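Periplasmic binding protein (Agrobacterium tumefaciens str. B6, PDB 5L9G) binds the opine mannopine as a periplasmic solute-binding protein, probably delivering it to an ABC transporter for import. Local coordinates at residues 30-35 with 227-232; 42-47 with 276-281; 176-181 with 246-251; 218-223 with 238-243. One frame throughout, in Å; residues are numbered along the deposited sequence.

Interaction 1 of 4, residues 30-35 with 227-232; sequences GGWQEA and GGRVQG. With MO0 (mannopine), chain C.
The guanidinium group of Arg229 has the CB atom of Trp32 over one face, displaced toward the rim and 3.4 Å above the plane. Its edge points at mannopine, whose carboxylate carbon lies in the guanidinium plane, and Gly30 CA also sits near that plane. The indole of Trp32 carries the ligand on one face: mannopine CG is centred 3.4 Å above it, and mannopine atom NE2, at the end of the side chain, comes within 3.3 Å of Trp32 CZ2. Arg229 NH2, by contrast, is at the edge of the indole. A pair of nearly straight hydrogen bonds grips the two carboxylate oxygens. Arg229 NE reaches mannopine OXT at 2.7 Å (N-H...O 165°), and Arg229 NH2 reaches mannopine O at 2.9 Å (168°). With CG anti to its backbone N (chi1 168°), Trp32 lays its ring against the ligand, and a bond from its NE1 to Gln78 OE1 helps to fix the ring's rotation. Arg229 NH2 is additionally held by Gly29 O, and a bend at chi2 leads the arginine side chain across to the start of helix 30-48. Gly30 has no side chain, and Arg229 NH1 comes within 3.6 Å of Gly30 CA. Helices 30-48 and 227-235 thus close on the ligand from two directions, as is characteristic of the interlobe binding cleft of periplasmic solute-binding proteins.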
loop_
_atom_site.group_PDB
_atom_site.type_symbol
_atom_site.label_atom_id
_atom_site.label_comp_id
_atom_site.label_asym_id
_atom_site.label_seq_id
_atom_site.Cartn_x
_atom_site.Cartn_y
_atom_site.Cartn_z
ATOM N N GLY A 30 -1.942 11.685 5.561
ATOM C CA GLY A 30 -2.911 12.049 4.536
ATOM C C GLY A 30 -4.273 11.401 4.704
ATOM O O GLY A 30 -4.642 10.999 5.829
ATOM N N GLY A 31 -4.995 11.296 3.574
ATOM C CA GLY A 31 -6.360 10.766 3.510
ATOM C C GLY A 31 -6.519 9.367 4.093
ATOM O O GLY A 31 -7.547 9.053 4.716
ATOM N N TRP A 32 -5.509 8.521 3.882
ATOM C CA TRP A 32 -5.509 7.147 4.386
ATOM C C TRP A 32 -5.457 7.115 5.914
ATOM O O TRP A 32 -6.243 6.386 6.528
ATOM C CB TRP A 32 -4.377 6.333 3.738
ATOM C CG TRP A 32 -4.075 4.987 4.360
ATOM C CD1 TRP A 32 -2.842 4.520 4.707
ATOM C CD2 TRP A 32 -5.008 3.924 4.665
ATOM N NE1 TRP A 32 -2.939 3.233 5.190
ATOM C CE2 TRP A 32 -4.255 2.839 5.170
ATOM C CE3 TRP A 32 -6.409 3.786 4.560
ATOM C CZ2 TRP A 32 -4.855 1.636 5.613
ATOM C CZ3 TRP A 32 -7.005 2.604 5.012
ATOM C CH2 TRP A 32 -6.232 1.537 5.508
ATOM N N GLN A 33 -4.559 7.929 6.535
ATOM C CA GLN A 33 -4.455 7.991 8.004
ATOM C C GLN A 33 -5.724 8.577 8.594
ATOM O O GLN A 33 -6.201 8.088 9.625
ATOM C CB GLN A 33 -3.224 8.767 8.460
ATOM C CG GLN A 33 -3.047 8.739 9.996
ATOM C CD GLN A 33 -1.617 8.615 10.424
ATOM O OE1 GLN A 33 -0.760 8.148 9.660
ATOM N NE2 GLN A 33 -1.331 9.019 11.661
ATOM N N GLU A 34 -6.290 9.600 7.925
ATOM C CA GLU A 34 -7.536 10.231 8.344
ATOM C C GLU A 34 -8.699 9.233 8.328
ATOM O O GLU A 34 -9.491 9.206 9.273
ATOM C CB GLU A 34 -7.832 11.493 7.507
ATOM C CG GLU A 34 -6.849 12.609 7.832
ATOM C CD GLU A 34 -6.826 13.817 6.910
ATOM O OE1 GLU A 34 -7.776 13.984 6.110
ATOM O OE2 GLU A 34 -5.868 14.618 7.009
ATOM N N ALA A 35 -8.769 8.384 7.300
ATOM C CA ALA A 35 -9.804 7.352 7.194
ATOM C C ALA A 35 -9.683 6.339 8.344
ATOM O O ALA A 35 -10.687 5.998 8.965
ATOM C CB ALA A 35 -9.705 6.643 5.862
ATOM N N GLY A 227 -4.599 3.688 -5.283
ATOM C CA GLY A 227 -5.944 4.024 -5.756
ATOM C C GLY A 227 -6.704 5.044 -4.926
ATOM O O GLY A 227 -7.395 5.907 -5.474
ATOM N N GLY A 228 -6.613 4.911 -3.598
ATOM C CA GLY A 228 -7.308 5.837 -2.693
ATOM C C GLY A 228 -6.776 7.256 -2.808
ATOM O O GLY A 228 -7.553 8.216 -2.846
ATOM N N ARG A 229 -5.454 7.384 -2.936
ATOM C CA ARG A 229 -4.799 8.694 -3.110
ATOM C C ARG A 229 -5.241 9.319 -4.431
ATOM O O ARG A 229 -5.556 10.516 -4.481
ATOM C CB ARG A 229 -3.265 8.550 -3.073
ATOM C CG ARG A 229 -2.719 7.802 -1.838
ATOM C CD ARG A 229 -3.081 8.459 -0.486
ATOM N NE ARG A 229 -2.417 7.749 0.615
ATOM C CZ ARG A 229 -2.007 8.325 1.743
ATOM N NH1 ARG A 229 -2.214 9.627 1.951
ATOM N NH2 ARG A 229 -1.376 7.609 2.669
ATOM N N VAL A 230 -5.313 8.486 -5.490
ATOM C CA VAL A 230 -5.716 8.969 -6.832
ATOM C C VAL A 230 -7.171 9.430 -6.812
ATOM O O VAL A 230 -7.459 10.529 -7.279
ATOM C CB VAL A 230 -5.469 7.912 -7.934
ATOM C CG1 VAL A 230 -5.988 8.406 -9.296
ATOM C CG2 VAL A 230 -3.984 7.565 -8.034
ATOM N N GLN A 231 -8.083 8.573 -6.327
ATOM C CA GLN A 231 -9.503 8.923 -6.285
ATOM C C GLN A 231 -9.745 10.202 -5.449
ATOM O O GLN A 231 -10.537 11.058 -5.855
ATOM C CB GLN A 231 -10.366 7.730 -5.808
ATOM C CG GLN A 231 -11.884 8.052 -5.902
ATOM C CD GLN A 231 -12.364 8.382 -7.315
ATOM O OE1 GLN A 231 -12.916 9.449 -7.600
ATOM N NE2 GLN A 231 -12.133 7.495 -8.248
ATOM N N GLY A 232 -9.036 10.321 -4.326
ATOM C CA GLY A 232 -9.106 11.500 -3.456
ATOM C C GLY A 232 -8.678 12.774 -4.187
ATOM O O GLY A 232 -9.342 13.806 -4.067
HETATM O OAB MO0 C . 5.043 -1.001 5.325
HETATM C CAF MO0 C . 5.392 0.354 5.413
HETATM C CAG MO0 C . 4.781 1.202 4.312
HETATM O OAC MO0 C . 5.616 1.214 3.207
HETATM C CAH MO0 C . 3.344 0.872 3.991
HETATM O OAM MO0 C . 2.545 0.927 5.114
HETATM C CAI MO0 C . 2.726 1.676 2.846
HETATM O OAD MO0 C . 2.694 3.037 3.149
HETATM C CAJ MO0 C . 1.388 1.138 2.429
HETATM O OAE MO0 C . 1.530 -0.195 2.029
HETATM C CAK MO0 C . 0.667 1.973 1.359
HETATM N N MO0 C . -0.704 2.246 1.811
HETATM C CA MO0 C . -1.550 2.843 0.748
HETATM C C MO0 C . -1.706 4.326 0.983
HETATM O O MO0 C . -1.039 4.879 1.882
HETATM C CB MO0 C . -2.895 2.170 0.611
HETATM C CG MO0 C . -3.867 2.571 1.701
HETATM C CD MO0 C . -4.973 1.594 1.894
HETATM O OE1 MO0 C . -6.215 1.892 1.319
HETATM N NE2 MO0 C . -4.859 0.543 2.545
HETATM O OXT MO0 C . -2.453 5.038 0.240
#

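Interaction 2 of 4, residues 42-47 with 276-281; sequences APAAKA and AEYQKD. With EDO (1,2-ethanediol), chain E; EDO (1,2-ethanediol), chain H.
Lys280 NZ is gripped twice, by Glu277 O and by Asp281 OD2, just beyond Tyr278, whose side chain makes the contact with Pro43, Ala44 and Ala47 of helix 30-48. The bond to Asp281 OD2, 3.0 Å from Lys280 NZ, is part of a salt bridge and arrives on the syn side, but 33° out of the carboxylate plane. Tyr278 OH is hydrogen-bonded to the carboxylate of Glu272 on helix 263-273, and it meets the methyl group Ala47 CB at 3.3 Å. The phenol oxygen therefore has a polar partner of its own while the rest of the ring does apolar work against helix 30-48. Ala44 CB stands 4.2 Å above the centre of one face of the Tyr278 ring, and Glu277 CG lies over the opposite face, nearer the rim, so that the aromatic plane is sandwiched between aliphatic groups. At the ring edge, Pro43 CB approaches Tyr278 CE1 to 3.6 Å, close to the plane. The tyrosine reaches this place because its CG is anti to the carbonyl carbon (chi1 -55°), which swings the ring out toward helix 30-48. Proline at position 43 has no N-H for the preceding turn and marks a kink in that helix. Ala44 also touches Phe269 and Met273 of helix 263-273. Early and late parts of the sequence are packed side by side here, well away from the ligand, as is usual in solute-binding proteins, whose lobes are built from discontinuous stretches of chain.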
loop_
_atom_site.group_PDB
_atom_site.type_symbol
_atom_site.label_atom_id
_atom_site.label_comp_id
_atom_site.label_asym_id
_atom_site.label_seq_id
_atom_site.Cartn_x
_atom_site.Cartn_y
_atom_site.Cartn_z
ATOM N N ALA A 42 -10.428 6.348 16.521
ATOM C CA ALA A 42 -11.324 7.120 17.407
ATOM C C ALA A 42 -12.519 6.279 17.944
ATOM O O ALA A 42 -12.690 6.266 19.148
ATOM C CB ALA A 42 -11.806 8.402 16.729
ATOM N N PRO A 43 -13.320 5.524 17.146
ATOM C CA PRO A 43 -14.415 4.746 17.763
ATOM C C PRO A 43 -13.954 3.572 18.630
ATOM O O PRO A 43 -14.555 3.353 19.683
ATOM C CB PRO A 43 -15.276 4.295 16.576
ATOM C CG PRO A 43 -14.707 4.954 15.380
ATOM C CD PRO A 43 -13.309 5.346 15.682
ATOM N N ALA A 44 -12.883 2.841 18.218
ATOM C CA ALA A 44 -12.367 1.714 19.023
ATOM C C ALA A 44 -11.806 2.189 20.368
ATOM O O ALA A 44 -12.103 1.580 21.398
ATOM C CB ALA A 44 -11.316 0.924 18.259
ATOM N N ALA A 45 -11.024 3.291 20.370
ATOM C CA ALA A 45 -10.483 3.860 21.611
ATOM C C ALA A 45 -11.606 4.372 22.522
ATOM O O ALA A 45 -11.483 4.229 23.741
ATOM C CB ALA A 45 -9.496 4.976 21.311
ATOM N N LYS A 46 -12.714 4.912 21.935
ATOM C CA LYS A 46 -13.894 5.393 22.684
ATOM C C LYS A 46 -14.574 4.199 23.392
ATOM O O LYS A 46 -14.872 4.274 24.582
ATOM C CB LYS A 46 -14.895 6.095 21.737
ATOM C CG LYS A 46 -15.996 6.866 22.474
ATOM C CD LYS A 46 -17.326 6.841 21.729
ATOM C CE LYS A 46 -17.584 8.109 20.949
ATOM N NZ LYS A 46 -18.972 8.152 20.421
ATOM N N ALA A 47 -14.768 3.083 22.657
ATOM C CA ALA A 47 -15.380 1.857 23.172
ATOM C C ALA A 47 -14.576 1.212 24.303
ATOM O O ALA A 47 -15.184 0.708 25.257
ATOM C CB ALA A 47 -15.589 0.867 22.043
ATOM N N ALA A 276 -15.681 -5.952 12.695
ATOM C CA ALA A 276 -16.539 -5.650 11.538
ATOM C C ALA A 276 -17.282 -4.301 11.668
ATOM O O ALA A 276 -17.413 -3.574 10.673
ATOM C CB ALA A 276 -17.542 -6.779 11.351
ATOM N N GLU A 277 -17.751 -3.976 12.903
ATOM C CA GLU A 277 -18.478 -2.749 13.254
ATOM C C GLU A 277 -17.679 -1.463 12.967
ATOM O O GLU A 277 -18.292 -0.404 12.792
ATOM C CB GLU A 277 -18.977 -2.792 14.714
ATOM C CG GLU A 277 -17.884 -2.735 15.768
ATOM C CD GLU A 277 -18.310 -3.186 17.146
ATOM O OE1 GLU A 277 -18.688 -2.335 17.983
ATOM O OE2 GLU A 277 -18.236 -4.409 17.394
ATOM N N TYR A 278 -16.331 -1.549 12.957
ATOM C CA TYR A 278 -15.443 -0.415 12.652
ATOM C C TYR A 278 -15.011 -0.477 11.201
ATOM O O TYR A 278 -15.032 0.545 10.513
ATOM C CB TYR A 278 -14.213 -0.398 13.575
ATOM C CG TYR A 278 -14.579 -0.411 15.041
ATOM C CD1 TYR A 278 -15.147 0.707 15.650
ATOM C CD2 TYR A 278 -14.407 -1.554 15.811
ATOM C CE1 TYR A 278 -15.530 0.684 16.992
ATOM C CE2 TYR A 278 -14.759 -1.578 17.160
ATOM C CZ TYR A 278 -15.327 -0.460 17.744
ATOM O OH TYR A 278 -15.698 -0.482 19.065
ATOM N N GLN A 279 -14.616 -1.687 10.740
ATOM C CA GLN A 279 -14.171 -1.966 9.370
ATOM C C GLN A 279 -15.189 -1.511 8.311
ATOM O O GLN A 279 -14.786 -1.016 7.256
ATOM C CB GLN A 279 -13.860 -3.463 9.231
ATOM C CG GLN A 279 -12.477 -3.845 9.757
ATOM C CD GLN A 279 -11.457 -3.794 8.640
ATOM O OE1 GLN A 279 -11.598 -4.466 7.613
ATOM N NE2 GLN A 279 -10.437 -2.947 8.779
ATOM N N LYS A 280 -16.501 -1.632 8.609
ATOM C CA LYS A 280 -17.580 -1.221 7.700
ATOM C C LYS A 280 -17.494 0.268 7.292
ATOM O O LYS A 280 -17.901 0.611 6.181
ATOM C CB LYS A 280 -18.972 -1.545 8.298
ATOM C CG LYS A 280 -19.420 -0.614 9.439
ATOM C CD LYS A 280 -20.794 -0.948 10.022
ATOM C CE LYS A 280 -21.484 0.290 10.565
ATOM N NZ LYS A 280 -20.739 0.926 11.683
ATOM N N ASP A 281 -16.962 1.132 8.188
ATOM C CA ASP A 281 -16.850 2.582 7.971
ATOM C C ASP A 281 -15.565 3.032 7.293
ATOM O O ASP A 281 -15.468 4.195 6.881
ATOM C CB ASP A 281 -17.024 3.341 9.294
ATOM C CG ASP A 281 -18.398 3.158 9.888
ATOM O OD1 ASP A 281 -19.390 3.345 9.152
ATOM O OD2 ASP A 281 -18.481 2.829 11.088
HETATM C C1 EDO E . -10.977 10.201 19.801
HETATM O O1 EDO E . -9.759 10.543 19.142
HETATM C C2 EDO E . -10.726 9.007 20.760
HETATM O O2 EDO E . -11.837 8.135 20.764
HETATM C C1 EDO H . -13.832 -9.521 13.662
HETATM O O1 EDO H . -12.536 -9.284 14.236
HETATM C C2 EDO H . -14.968 -8.928 14.507
HETATM O O2 EDO H . -16.164 -8.892 13.767
#

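Interaction 3 of 4, residues 176-181 with 246-251; sequences KVYEFL and DAQLGT
Tyr178 of the short helix 177-180 touches strand 240-256 at Gln248, on one of the long strands that run between the two lobes of the solute-binding fold. The strand segment opens at Asp246, where a positive phi of 67° turns the chain through a corner; its carboxylate is held by a salt bridge to Arg174 and by the backbone N of Met140. Ala247 follows, packed against Ser122 and Leu124 of the neighbouring strand 115-128. Gln248 then sends its side chain toward the helix: CG is anti to the backbone N and the chain stays extended, so the terminal amide arrives beside the phenol. As modelled, Gln248 OE1 lies 3.3 Å from Tyr178 OH, but the amide is probably turned over, which leaves the nature of this approach open. What a flip would not change is the setting of the groups, with ring and amide planes 16° apart although the two side chains cross at about a right angle. Leu249 is backbone-bonded to Tyr320 and Val322. The phenol oxygen has firm partners in Glu164 OE1 and Asp323 N. Val177 CG1 lies over the centre of one face of the Tyr178 ring, 4.1 Å from its plane.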
loop_
_atom_site.group_PDB
_atom_site.type_symbol
_atom_site.label_atom_id
_atom_site.label_comp_id
_atom_site.label_asym_id
_atom_site.label_seq_id
_atom_site.Cartn_x
_atom_site.Cartn_y
_atom_site.Cartn_z
ATOM N N LYS A 176 2.130 -14.528 -14.102
ATOM C CA LYS A 176 3.520 -15.014 -14.135
ATOM C C LYS A 176 4.543 -13.984 -13.582
ATOM O O LYS A 176 5.749 -14.221 -13.662
ATOM C CB LYS A 176 3.927 -15.468 -15.551
ATOM C CG LYS A 176 3.021 -16.531 -16.171
ATOM C CD LYS A 176 3.599 -17.923 -16.051
ATOM C CE LYS A 176 2.750 -18.956 -16.760
ATOM N NZ LYS A 176 1.527 -19.308 -15.985
ATOM N N VAL A 177 4.078 -12.850 -13.042
ATOM C CA VAL A 177 4.977 -11.815 -12.512
ATOM C C VAL A 177 6.085 -12.395 -11.623
ATOM O O VAL A 177 7.270 -12.106 -11.825
ATOM C CB VAL A 177 4.195 -10.683 -11.766
ATOM C CG1 VAL A 177 5.136 -9.774 -10.977
ATOM C CG2 VAL A 177 3.364 -9.859 -12.735
ATOM N N TYR A 178 5.691 -13.206 -10.636
ATOM C CA TYR A 178 6.636 -13.706 -9.647
ATOM C C TYR A 178 7.395 -14.934 -10.100
ATOM O O TYR A 178 8.462 -15.201 -9.551
ATOM C CB TYR A 178 5.955 -13.890 -8.301
ATOM C CG TYR A 178 5.496 -12.567 -7.727
ATOM C CD1 TYR A 178 6.412 -11.648 -7.221
ATOM C CD2 TYR A 178 4.154 -12.196 -7.763
ATOM C CE1 TYR A 178 5.993 -10.423 -6.684
ATOM C CE2 TYR A 178 3.721 -10.992 -7.200
ATOM C CZ TYR A 178 4.647 -10.107 -6.667
ATOM O OH TYR A 178 4.229 -8.915 -6.121
ATOM N N GLU A 179 6.909 -15.625 -11.149
ATOM C CA GLU A 179 7.641 -16.727 -11.759
ATOM C C GLU A 179 8.813 -16.089 -12.525
ATOM O O GLU A 179 9.933 -16.578 -12.447
ATOM C CB GLU A 179 6.730 -17.504 -12.718
ATOM C CG GLU A 179 5.762 -18.438 -12.013
ATOM C CD GLU A 179 4.918 -19.285 -12.947
ATOM O OE1 GLU A 179 5.477 -19.844 -13.920
ATOM O OE2 GLU A 179 3.692 -19.383 -12.711
ATOM N N PHE A 180 8.554 -14.957 -13.212
ATOM C CA PHE A 180 9.557 -14.194 -13.956
ATOM C C PHE A 180 10.623 -13.648 -13.006
ATOM O O PHE A 180 11.812 -13.754 -13.305
ATOM C CB PHE A 180 8.909 -13.041 -14.745
ATOM C CG PHE A 180 9.881 -12.171 -15.513
ATOM C CD1 PHE A 180 10.445 -12.614 -16.702
ATOM C CD2 PHE A 180 10.250 -10.920 -15.034
ATOM C CE1 PHE A 180 11.346 -11.814 -17.408
ATOM C CE2 PHE A 180 11.157 -10.123 -15.739
ATOM C CZ PHE A 180 11.698 -10.576 -16.921
ATOM N N LEU A 181 10.189 -13.075 -11.852
ATOM C CA LEU A 181 11.085 -12.507 -10.843
ATOM C C LEU A 181 11.736 -13.569 -9.931
ATOM O O LEU A 181 12.551 -13.210 -9.075
ATOM C CB LEU A 181 10.333 -11.468 -10.001
ATOM C CG LEU A 181 9.868 -10.179 -10.702
ATOM C CD1 LEU A 181 9.059 -9.324 -9.749
ATOM C CD2 LEU A 181 11.046 -9.382 -11.287
ATOM N N ASP A 246 -3.455 -4.040 -14.926
ATOM C CA ASP A 246 -2.050 -4.216 -14.494
ATOM C C ASP A 246 -1.764 -3.667 -13.096
ATOM O O ASP A 246 -0.594 -3.500 -12.723
ATOM C CB ASP A 246 -1.050 -3.626 -15.514
ATOM C CG ASP A 246 -0.785 -4.484 -16.719
ATOM O OD1 ASP A 246 -1.137 -5.698 -16.682
ATOM O OD2 ASP A 246 -0.195 -3.965 -17.688
ATOM N N ALA A 247 -2.815 -3.370 -12.307
ATOM C CA ALA A 247 -2.571 -2.881 -10.954
ATOM C C ALA A 247 -2.199 -4.060 -10.025
ATOM O O ALA A 247 -2.535 -5.218 -10.297
ATOM C CB ALA A 247 -3.795 -2.146 -10.417
ATOM N N GLN A 248 -1.494 -3.758 -8.941
ATOM C CA GLN A 248 -1.127 -4.759 -7.951
ATOM C C GLN A 248 -2.122 -4.650 -6.798
ATOM O O GLN A 248 -2.308 -3.565 -6.238
ATOM C CB GLN A 248 0.298 -4.523 -7.435
ATOM C CG GLN A 248 0.742 -5.557 -6.388
ATOM C CD GLN A 248 2.123 -5.247 -5.890
ATOM O OE1 GLN A 248 3.082 -5.815 -6.361
ATOM N NE2 GLN A 248 2.296 -4.257 -5.063
ATOM N N LEU A 249 -2.754 -5.784 -6.448
ATOM C CA LEU A 249 -3.713 -5.851 -5.340
ATOM C C LEU A 249 -2.908 -6.065 -4.065
ATOM O O LEU A 249 -2.264 -7.109 -3.895
ATOM C CB LEU A 249 -4.731 -6.994 -5.603
ATOM C CG LEU A 249 -5.762 -7.319 -4.502
ATOM C CD1 LEU A 249 -6.598 -6.112 -4.149
ATOM C CD2 LEU A 249 -6.674 -8.460 -4.946
ATOM N N GLY A 250 -2.875 -5.033 -3.231
ATOM C CA GLY A 250 -2.119 -5.056 -1.987
ATOM C C GLY A 250 -2.986 -5.270 -0.776
ATOM O O GLY A 250 -4.217 -5.193 -0.857
ATOM N N THR A 251 -2.324 -5.507 0.356
ATOM C CA THR A 251 -2.954 -5.668 1.658
ATOM C C THR A 251 -2.181 -4.845 2.678
ATOM O O THR A 251 -0.961 -4.975 2.787
ATOM C CB THR A 251 -3.040 -7.162 2.059
ATOM O OG1 THR A 251 -3.725 -7.885 1.042
ATOM C CG2 THR A 251 -3.753 -7.372 3.394
#

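Interaction 4 of 4, residues 218-223 with 238-243; sequences GEVDMI and ANFAYT
A backbone carbonyl pressed against an aromatic rim is the odd element here: Val220 O lies near the plane of the Phe240 ring, at 3.4 Å from Phe240 CZ. The ring's hydrogens carry a slight positive charge, so an oxygen at the edge is electrostatically better placed than one above the face would be. Asn128 ND2 donates a hydrogen bond to the same oxygen, so its polar needs do not rest on the phenyl group. A second backbone atom joins the rim, since Gly218 CA is 4.1 Å from Phe240 CE1. That glycine adopts a positive phi of 60° in a Schellman motif, which ends helix 208-216 and turns the chain toward strand 222-226. The two strands concerned, 222-226 and 240-256, are linked through helix 227-235 and both run antiparallel to strand 115-128, which lies between them; this makes a split beta-alpha-beta unit, with Phe240 at the opening of its second strand. Side-chain contacts are looser than the carbonyl contact. Val220 CG2 is 4.2 Å from Phe240 CZ, and Ile223 CG2 reaches Phe240 CE2 at 4.5 Å, coming in obliquely. The phenyl group gets there with CG anti to the carbonyl carbon, at a chi1 of -87°. Ile215 of helix 208-216 also packs on Phe240, extending the apolar surroundings of the ring. Just upstream, Asn239 is the centre of an inverse gamma turn, closed by a weak bond of 3.1 Å from Phe240 N to Ala238 O.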
loop_
_atom_site.group_PDB
_atom_site.type_symbol
_atom_site.label_atom_id
_atom_site.label_comp_id
_atom_site.label_asym_id
_atom_site.label_seq_id
_atom_site.Cartn_x
_atom_site.Cartn_y
_atom_site.Cartn_z
ATOM N N GLY A 218 -1.303 18.795 -11.389
ATOM C CA GLY A 218 -0.989 18.368 -12.753
ATOM C C GLY A 218 0.505 18.437 -13.036
ATOM O O GLY A 218 0.910 18.738 -14.166
ATOM N N GLU A 219 1.340 18.203 -12.007
ATOM C CA GLU A 219 2.803 18.302 -12.091
ATOM C C GLU A 219 3.465 17.116 -12.780
ATOM O O GLU A 219 4.648 17.190 -13.126
ATOM C CB GLU A 219 3.419 18.551 -10.704
ATOM C CG GLU A 219 3.388 20.014 -10.308
ATOM C CD GLU A 219 3.964 20.378 -8.947
ATOM O OE1 GLU A 219 4.791 19.604 -8.406
ATOM O OE2 GLU A 219 3.579 21.448 -8.420
ATOM N N VAL A 220 2.714 16.026 -12.964
ATOM C CA VAL A 220 3.163 14.813 -13.653
ATOM C C VAL A 220 2.191 14.503 -14.776
ATOM O O VAL A 220 1.035 14.949 -14.714
ATOM C CB VAL A 220 3.348 13.595 -12.689
ATOM C CG1 VAL A 220 4.398 13.897 -11.625
ATOM C CG2 VAL A 220 2.022 13.162 -12.058
ATOM N N ASP A 221 2.619 13.689 -15.758
ATOM C CA ASP A 221 1.732 13.279 -16.853
ATOM C C ASP A 221 1.111 11.929 -16.574
ATOM O O ASP A 221 0.008 11.630 -17.012
ATOM C CB ASP A 221 2.459 13.334 -18.200
ATOM C CG ASP A 221 2.875 14.753 -18.540
ATOM O OD1 ASP A 221 2.030 15.670 -18.415
ATOM O OD2 ASP A 221 4.053 14.959 -18.849
ATOM N N MET A 222 1.838 11.091 -15.844
ATOM C CA MET A 222 1.338 9.769 -15.453
ATOM C C MET A 222 2.075 9.360 -14.197
ATOM O O MET A 222 3.183 9.840 -13.953
ATOM C CB MET A 222 1.471 8.725 -16.572
ATOM C CG MET A 222 2.914 8.529 -17.044
ATOM S SD MET A 222 2.964 7.282 -18.357
ATOM C CE MET A 222 2.472 8.258 -19.821
ATOM N N ILE A 223 1.454 8.485 -13.395
ATOM C CA ILE A 223 2.012 8.106 -12.088
ATOM C C ILE A 223 1.524 6.727 -11.712
ATOM O O ILE A 223 0.380 6.364 -12.007
ATOM C CB ILE A 223 1.600 9.175 -10.997
ATOM C CG1 ILE A 223 2.148 8.858 -9.591
ATOM C CG2 ILE A 223 0.051 9.399 -10.922
ATOM C CD1 ILE A 223 1.964 10.023 -8.590
ATOM N N ALA A 238 -8.805 17.088 -9.438
ATOM C CA ALA A 238 -7.731 16.745 -10.383
ATOM C C ALA A 238 -8.306 16.192 -11.700
ATOM O O ALA A 238 -9.223 15.380 -11.673
ATOM C CB ALA A 238 -6.782 15.726 -9.765
ATOM N N ASN A 239 -7.777 16.663 -12.837
ATOM C CA ASN A 239 -8.217 16.242 -14.159
ATOM C C ASN A 239 -7.388 15.025 -14.597
ATOM O O ASN A 239 -6.613 15.086 -15.575
ATOM C CB ASN A 239 -8.111 17.399 -15.180
ATOM C CG ASN A 239 -8.760 17.090 -16.503
ATOM O OD1 ASN A 239 -9.570 16.174 -16.620
ATOM N ND2 ASN A 239 -8.374 17.803 -17.549
ATOM N N PHE A 240 -7.540 13.926 -13.822
ATOM C CA PHE A 240 -6.859 12.669 -14.052
ATOM C C PHE A 240 -7.842 11.544 -14.207
ATOM O O PHE A 240 -9.005 11.641 -13.792
ATOM C CB PHE A 240 -5.903 12.345 -12.887
ATOM C CG PHE A 240 -4.516 12.932 -13.027
ATOM C CD1 PHE A 240 -4.330 14.313 -13.140
ATOM C CD2 PHE A 240 -3.392 12.113 -13.005
ATOM C CE1 PHE A 240 -3.042 14.858 -13.253
ATOM C CE2 PHE A 240 -2.102 12.662 -13.115
ATOM C CZ PHE A 240 -1.936 14.033 -13.226
ATOM N N ALA A 241 -7.365 10.467 -14.803
ATOM C CA ALA A 241 -8.137 9.241 -14.966
ATOM C C ALA A 241 -7.223 8.122 -14.543
ATOM O O ALA A 241 -6.010 8.327 -14.419
ATOM C CB ALA A 241 -8.570 9.052 -16.410
ATOM N N TYR A 242 -7.793 6.951 -14.280
ATOM C CA TYR A 242 -6.987 5.799 -13.888
ATOM C C TYR A 242 -7.655 4.522 -14.304
ATOM O O TYR A 242 -8.816 4.535 -14.704
ATOM C CB TYR A 242 -6.665 5.816 -12.380
ATOM C CG TYR A 242 -7.863 5.614 -11.465
ATOM C CD1 TYR A 242 -8.620 6.694 -11.032
ATOM C CD2 TYR A 242 -8.177 4.353 -10.963
ATOM C CE1 TYR A 242 -9.662 6.531 -10.113
ATOM C CE2 TYR A 242 -9.220 4.171 -10.044
ATOM C CZ TYR A 242 -9.960 5.266 -9.616
ATOM O OH TYR A 242 -10.998 5.099 -8.711
ATOM N N THR A 243 -6.915 3.424 -14.223
ATOM C CA THR A 243 -7.406 2.087 -14.555
ATOM C C THR A 243 -6.884 1.099 -13.509
ATOM O O THR A 243 -5.835 1.326 -12.907
ATOM C CB THR A 243 -6.936 1.677 -15.984
ATOM O OG1 THR A 243 -7.385 0.365 -16.253
ATOM C CG2 THR A 243 -5.407 1.693 -16.148
#

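Only interaction 1 includes mannopine, and it pairs charged and aromatic groups in a partly buried cleft. Interaction 4 is a buried, largely apolar contact, and it touches interaction 1 through a probable hydrogen bond, Gln231 NE2 to Tyr242 OH, and packing of Val230 on Tyr242. Interactions 1 and 2 share helix 30-48, about 18 Å apart between centres, but the second lies farther out, where a tyrosine rests on alanines and a proline. Interaction 3 uses strand 240-256, as interaction 4 does, and is the smallest, a single polar meeting. Interactions 3 and 4 are both nested in the chain loop closed by interaction 2.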